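Ribonucleoside triphosphate reductase (Lactobacillus leichmannii, PDB 1L1L) reduces ribonucleoside triphosphates to the 2'-deoxy forms as a B12-dependent class II ribonucleotide reductase, an allosterically regulated monomer. Local coordinates at residues A[93-98]-A[551-556]; A[442-447]-A[523-528]. One frame throughout, in Å; residues are numbered along the deposited sequence.

Contact 1. Residues A[93-98]-A[551-556]; sequences GATPSG and GTVAKL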
loop_
_atom_site.group_PDB
_atom_site.type_symbol
_atom_site.label_atom_id
_atom_site.label_comp_id
_atom_site.label_asym_id
_atom_site.label_seq_id
_atom_site.Cartn_x
_atom_site.Cartn_y
_atom_site.Cartn_z
ATOM N N GLY A 93 14.205 -14.223 4.862
ATOM C CA GLY A 93 13.252 -15.023 5.604
ATOM C C GLY A 93 12.127 -14.133 6.105
ATOM O O GLY A 93 11.069 -14.606 6.512
ATOM N N ALA A 94 12.381 -12.831 6.082
ATOM C CA ALA A 94 11.421 -11.828 6.514
ATOM C C ALA A 94 11.927 -10.499 5.979
ATOM O O ALA A 94 13.098 -10.380 5.632
ATOM C CB ALA A 94 11.326 -11.790 8.040
ATOM N N THR A 95 11.053 -9.503 5.894
ATOM C CA THR A 95 11.466 -8.205 5.378
ATOM C C THR A 95 10.479 -7.098 5.725
ATOM O O THR A 95 9.314 -7.362 5.987
ATOM C CB THR A 95 11.601 -8.258 3.845
ATOM O OG1 THR A 95 12.065 -6.999 3.342
ATOM C CG2 THR A 95 10.259 -8.562 3.227
ATOM N N PRO A 96 10.948 -5.842 5.770
ATOM C CA PRO A 96 10.005 -4.769 6.082
ATOM C C PRO A 96 9.274 -4.457 4.777
ATOM O O PRO A 96 9.460 -5.163 3.779
ATOM C CB PRO A 96 10.906 -3.631 6.534
ATOM C CG PRO A 96 12.144 -3.853 5.743
ATOM C CD PRO A 96 12.335 -5.348 5.803
ATOM N N SER A 97 8.459 -3.410 4.773
ATOM C CA SER A 97 7.717 -3.045 3.569
ATOM C C SER A 97 8.639 -2.552 2.457
ATOM O O SER A 97 9.772 -2.133 2.708
ATOM C CB SER A 97 6.701 -1.949 3.897
ATOM O OG SER A 97 7.354 -0.728 4.196
ATOM N N GLY A 98 8.144 -2.591 1.222
ATOM C CA GLY A 98 8.941 -2.114 0.108
ATOM C C GLY A 98 9.402 -0.682 0.344
ATOM O O GLY A 98 10.525 -0.319 -0.017
ATOM N N GLY A 551 2.838 -8.080 -3.470
ATOM C CA GLY A 551 3.436 -8.669 -4.649
ATOM C C GLY A 551 4.926 -8.477 -4.847
ATOM O O GLY A 551 5.682 -9.453 -4.879
ATOM N N THR A 552 5.359 -7.227 -4.966
ATOM C CA THR A 552 6.767 -6.932 -5.211
ATOM C C THR A 552 7.745 -7.582 -4.232
ATOM O O THR A 552 8.664 -8.279 -4.655
ATOM C CB THR A 552 7.011 -5.415 -5.251
ATOM O OG1 THR A 552 6.142 -4.822 -6.223
ATOM C CG2 THR A 552 8.442 -5.123 -5.651
ATOM N N VAL A 553 7.553 -7.366 -2.933
ATOM C CA VAL A 553 8.447 -7.959 -1.943
ATOM C C VAL A 553 8.395 -9.486 -1.957
ATOM O O VAL A 553 9.414 -10.147 -1.766
ATOM C CB VAL A 553 8.136 -7.430 -0.519
ATOM C CG1 VAL A 553 8.529 -8.457 0.533
ATOM C CG2 VAL A 553 8.904 -6.138 -0.286
ATOM N N ALA A 554 7.215 -10.053 -2.179
ATOM C CA ALA A 554 7.087 -11.502 -2.225
ATOM C C ALA A 554 7.889 -12.056 -3.410
ATOM O O ALA A 554 8.321 -13.212 -3.388
ATOM C CB ALA A 554 5.621 -11.901 -2.344
ATOM N N LYS A 555 8.090 -11.235 -4.439
ATOM C CA LYS A 555 8.857 -11.668 -5.608
ATOM C C LYS A 555 10.342 -11.761 -5.259
ATOM O O LYS A 555 11.063 -12.578 -5.823
ATOM C CB LYS A 555 8.673 -10.703 -6.782
ATOM C CG LYS A 555 7.265 -10.709 -7.350
ATOM C CD LYS A 555 7.103 -9.627 -8.400
ATOM C CE LYS A 555 5.633 -9.389 -8.709
ATOM N NZ LYS A 555 5.453 -8.168 -9.546
ATOM N N LEU A 556 10.789 -10.924 -4.332
ATOM C CA LEU A 556 12.193 -10.951 -3.914
ATOM C C LEU A 556 12.582 -12.352 -3.444
ATOM O O LEU A 556 13.656 -12.859 -3.783
ATOM C CB LEU A 556 12.446 -9.967 -2.770
ATOM C CG LEU A 556 12.385 -8.463 -3.046
ATOM C CD1 LEU A 556 12.866 -7.706 -1.808
ATOM C CD2 LEU A 556 13.270 -8.116 -4.222
#
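Thr95 and Val553 meet methyl to methyl, tip to tip, CG2 of the threonine lying 3.2 Å from CG1 of the valine. That is tighter than ordinary carbon–carbon contact. The pair joins strand 94-96, which runs antiparallel to 421-424 and probably belongs to the ten-stranded alpha/beta barrel of this enzyme family, to helix 551-557. The other branch of Val553, CG2, reaches the start of helix 98-103, 3.9 Å from Gly98 N and 4.0 Å from Gly98 CA. The CA atoms of Gly98 and Val553 are 6.2 Å apart, close enough for the valine to rest directly on backbone. A chi1 of 152° swings its CG1 to the Thr95 methyl.

Around this pair, Leu101 touches both Thr95 and Val553, while Tyr35 and Phe425 also touch the valine. The strand is held in the sheet by backbone bonding of Thr95 to Glu423. Thr95 itself is steadied by its hydroxyl, which a chi1 of -177° sets beside its own carbonyl carbon: OG1 donates 3.2 Å to Pro96 O, arriving 18° off the carbonyl plane.

Contact 2. Residues A[442-447]-A[523-528]; sequences LAARYA and KAVVKA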
loop_
_atom_site.group_PDB
_atom_site.type_symbol
_atom_site.label_atom_id
_atom_site.label_comp_id
_atom_site.label_asym_id
_atom_site.label_seq_id
_atom_site.Cartn_x
_atom_site.Cartn_y
_atom_site.Cartn_z
ATOM N N LEU A 442 11.212 -10.445 16.456
ATOM C CA LEU A 442 12.053 -9.398 15.878
ATOM C C LEU A 442 11.138 -8.518 15.014
ATOM O O LEU A 442 11.262 -7.299 14.982
ATOM C CB LEU A 442 13.160 -10.008 15.007
ATOM C CG LEU A 442 14.310 -10.704 15.751
ATOM C CD1 LEU A 442 15.115 -11.573 14.786
ATOM C CD2 LEU A 442 15.193 -9.656 16.397
ATOM N N ALA A 443 10.204 -9.166 14.338
ATOM C CA ALA A 443 9.271 -8.444 13.474
ATOM C C ALA A 443 8.510 -7.409 14.295
ATOM O O ALA A 443 8.520 -6.217 13.979
ATOM C CB ALA A 443 8.313 -9.423 12.829
ATOM N N ALA A 444 7.877 -7.868 15.368
ATOM C CA ALA A 444 7.109 -6.985 16.242
ATOM C C ALA A 444 7.883 -5.764 16.727
ATOM O O ALA A 444 7.359 -4.650 16.755
ATOM C CB ALA A 444 6.576 -7.780 17.433
ATOM N N ARG A 445 9.140 -5.963 17.102
ATOM C CA ARG A 445 9.952 -4.862 17.604
ATOM C C ARG A 445 10.338 -3.878 16.515
ATOM O O ARG A 445 10.481 -2.672 16.772
ATOM C CB ARG A 445 11.217 -5.415 18.281
ATOM C CG ARG A 445 10.944 -6.290 19.506
ATOM C CD ARG A 445 12.237 -6.965 20.016
ATOM N NE ARG A 445 13.211 -5.992 20.512
ATOM C CZ ARG A 445 13.305 -5.594 21.782
ATOM N NH1 ARG A 445 12.492 -6.090 22.704
ATOM N NH2 ARG A 445 14.199 -4.679 22.125
ATOM N N TYR A 446 10.526 -4.384 15.297
ATOM C CA TYR A 446 10.896 -3.525 14.177
ATOM C C TYR A 446 9.753 -2.541 14.000
ATOM O O TYR A 446 9.950 -1.332 14.004
ATOM C CB TYR A 446 11.075 -4.358 12.898
ATOM C CG TYR A 446 11.458 -3.563 11.660
ATOM C CD1 TYR A 446 10.523 -2.764 10.990
ATOM C CD2 TYR A 446 12.767 -3.583 11.177
ATOM C CE1 TYR A 446 10.893 -2.002 9.873
ATOM C CE2 TYR A 446 13.142 -2.828 10.068
ATOM C CZ TYR A 446 12.207 -2.040 9.423
ATOM O OH TYR A 446 12.603 -1.283 8.338
ATOM N N ALA A 447 8.552 -3.092 13.876
ATOM C CA ALA A 447 7.346 -2.284 13.683
ATOM C C ALA A 447 7.147 -1.307 14.836
ATOM O O ALA A 447 6.934 -0.112 14.622
ATOM C CB ALA A 447 6.133 -3.197 13.551
ATOM N N LYS A 523 0.523 -15.476 19.289
ATOM C CA LYS A 523 0.852 -15.275 20.689
ATOM C C LYS A 523 2.305 -14.813 20.860
ATOM O O LYS A 523 2.622 -14.081 21.793
ATOM C CB LYS A 523 0.575 -16.562 21.472
ATOM C CG LYS A 523 -0.888 -16.982 21.430
ATOM C CD LYS A 523 -1.171 -18.174 22.326
ATOM C CE LYS A 523 -2.647 -18.548 22.284
ATOM N NZ LYS A 523 -3.520 -17.399 22.671
ATOM N N ALA A 524 3.172 -15.213 19.932
ATOM C CA ALA A 524 4.584 -14.822 19.977
ATOM C C ALA A 524 4.733 -13.328 19.709
ATOM O O ALA A 524 5.568 -12.654 20.315
ATOM C CB ALA A 524 5.380 -15.614 18.947
ATOM N N VAL A 525 3.922 -12.810 18.785
ATOM C CA VAL A 525 3.969 -11.389 18.465
ATOM C C VAL A 525 3.400 -10.566 19.620
ATOM O O VAL A 525 3.882 -9.473 19.903
ATOM C CB VAL A 525 3.139 -11.045 17.211
ATOM C CG1 VAL A 525 3.132 -9.535 17.024
ATOM C CG2 VAL A 525 3.716 -11.740 15.975
ATOM N N VAL A 526 2.356 -11.088 20.262
ATOM C CA VAL A 526 1.725 -10.397 21.385
ATOM C C VAL A 526 2.674 -10.342 22.584
ATOM O O VAL A 526 2.806 -9.300 23.228
ATOM C CB VAL A 526 0.411 -11.102 21.815
ATOM C CG1 VAL A 526 -0.118 -10.484 23.120
ATOM C CG2 VAL A 526 -0.640 -10.949 20.719
ATOM N N LYS A 527 3.330 -11.466 22.876
ATOM C CA LYS A 527 4.281 -11.516 23.994
ATOM C C LYS A 527 5.419 -10.549 23.711
ATOM O O LYS A 527 5.802 -9.752 24.564
ATOM C CB LYS A 527 4.844 -12.930 24.177
ATOM C CG LYS A 527 5.934 -12.995 25.244
ATOM C CD LYS A 527 6.310 -14.426 25.600
ATOM C CE LYS A 527 7.319 -14.453 26.748
ATOM N NZ LYS A 527 7.592 -15.842 27.219
ATOM N N ALA A 528 5.956 -10.620 22.497
ATOM C CA ALA A 528 7.031 -9.732 22.089
ATOM C C ALA A 528 6.620 -8.271 22.280
ATOM O O ALA A 528 7.400 -7.460 22.772
ATOM C CB ALA A 528 7.391 -9.996 20.629
HETATM O O HOH W 1 10.251 -8.239 23.038
#
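Ala444 packs its methyl against two residues one turn apart on the facing helix, Val525 and Ala528. Its CB lies 3.9 Å from Val525 CG1 and 4.0 Å from Ala528 CB, so this one carbon makes both apolar contacts between the two segments. Small residues let the backbones come close here: the CA atoms of Ala444 and Val525 are 5.8 Å apart. Val525 offers CG1, anti to its backbone N (chi1 175°), to the alanine. The valine is also packed against Phe440, Ile472 and His544, which makes this the buried, apolar side of the interface.

Toward Arg445 and the carbonyl of Ala528, both partly exposed residues, the contact becomes polar and hydrated. No direct hydrogen bond links the segments; instead a water bridges Arg445 and Ala528. It accepts from Arg445 NH1 at 3.1 Å and donates to Ala528 O at 3.0 Å, lying in the guanidinium plane at its edge. The arginine is fixed by more than this water: NE forms a salt bridge with Glu81 of helix 72-90, and the group makes a cation-pi contact with Tyr532, one turn beyond Ala528. The buried methyls thus give way to a charged, hydrated margin.

Both helices belong to connections between parallel strands of one sheet. Helix 436-450 lies in the beta-alpha-beta crossover from strand 421-424 to strand 471-474, and helix 512-536 in the connection from 471-474 to 545-546. Ala443, Ala447 and Val525 all touch Ile472, so the two helices rest side by side on strand 471-474, while Leu442 and Tyr446 turn to helix 72-90.

In the fold
Contact 2 is nested within the chain loop that contact 1 closes, and their centres lie 18 Å apart. They meet where Pro96 CB packs 3.4 Å from Tyr446 OH. Asn100 ties the same junction together, its OD1 hydrogen-bonded to Tyr446 OH and its ND2 to Ser97 OG. Phe422 joins from the sheet, touching Ala94, Pro96 and the ring of Tyr446. Strand 421-424 is thus touched from both contacts, with Val553 on Glu423 as well. Just before that strand stands Cys419, disulfide-bonded to Cys119; in this family the reduced cysteine pair probably supplies the reducing equivalents at the active site, the disulfide being its oxidised form.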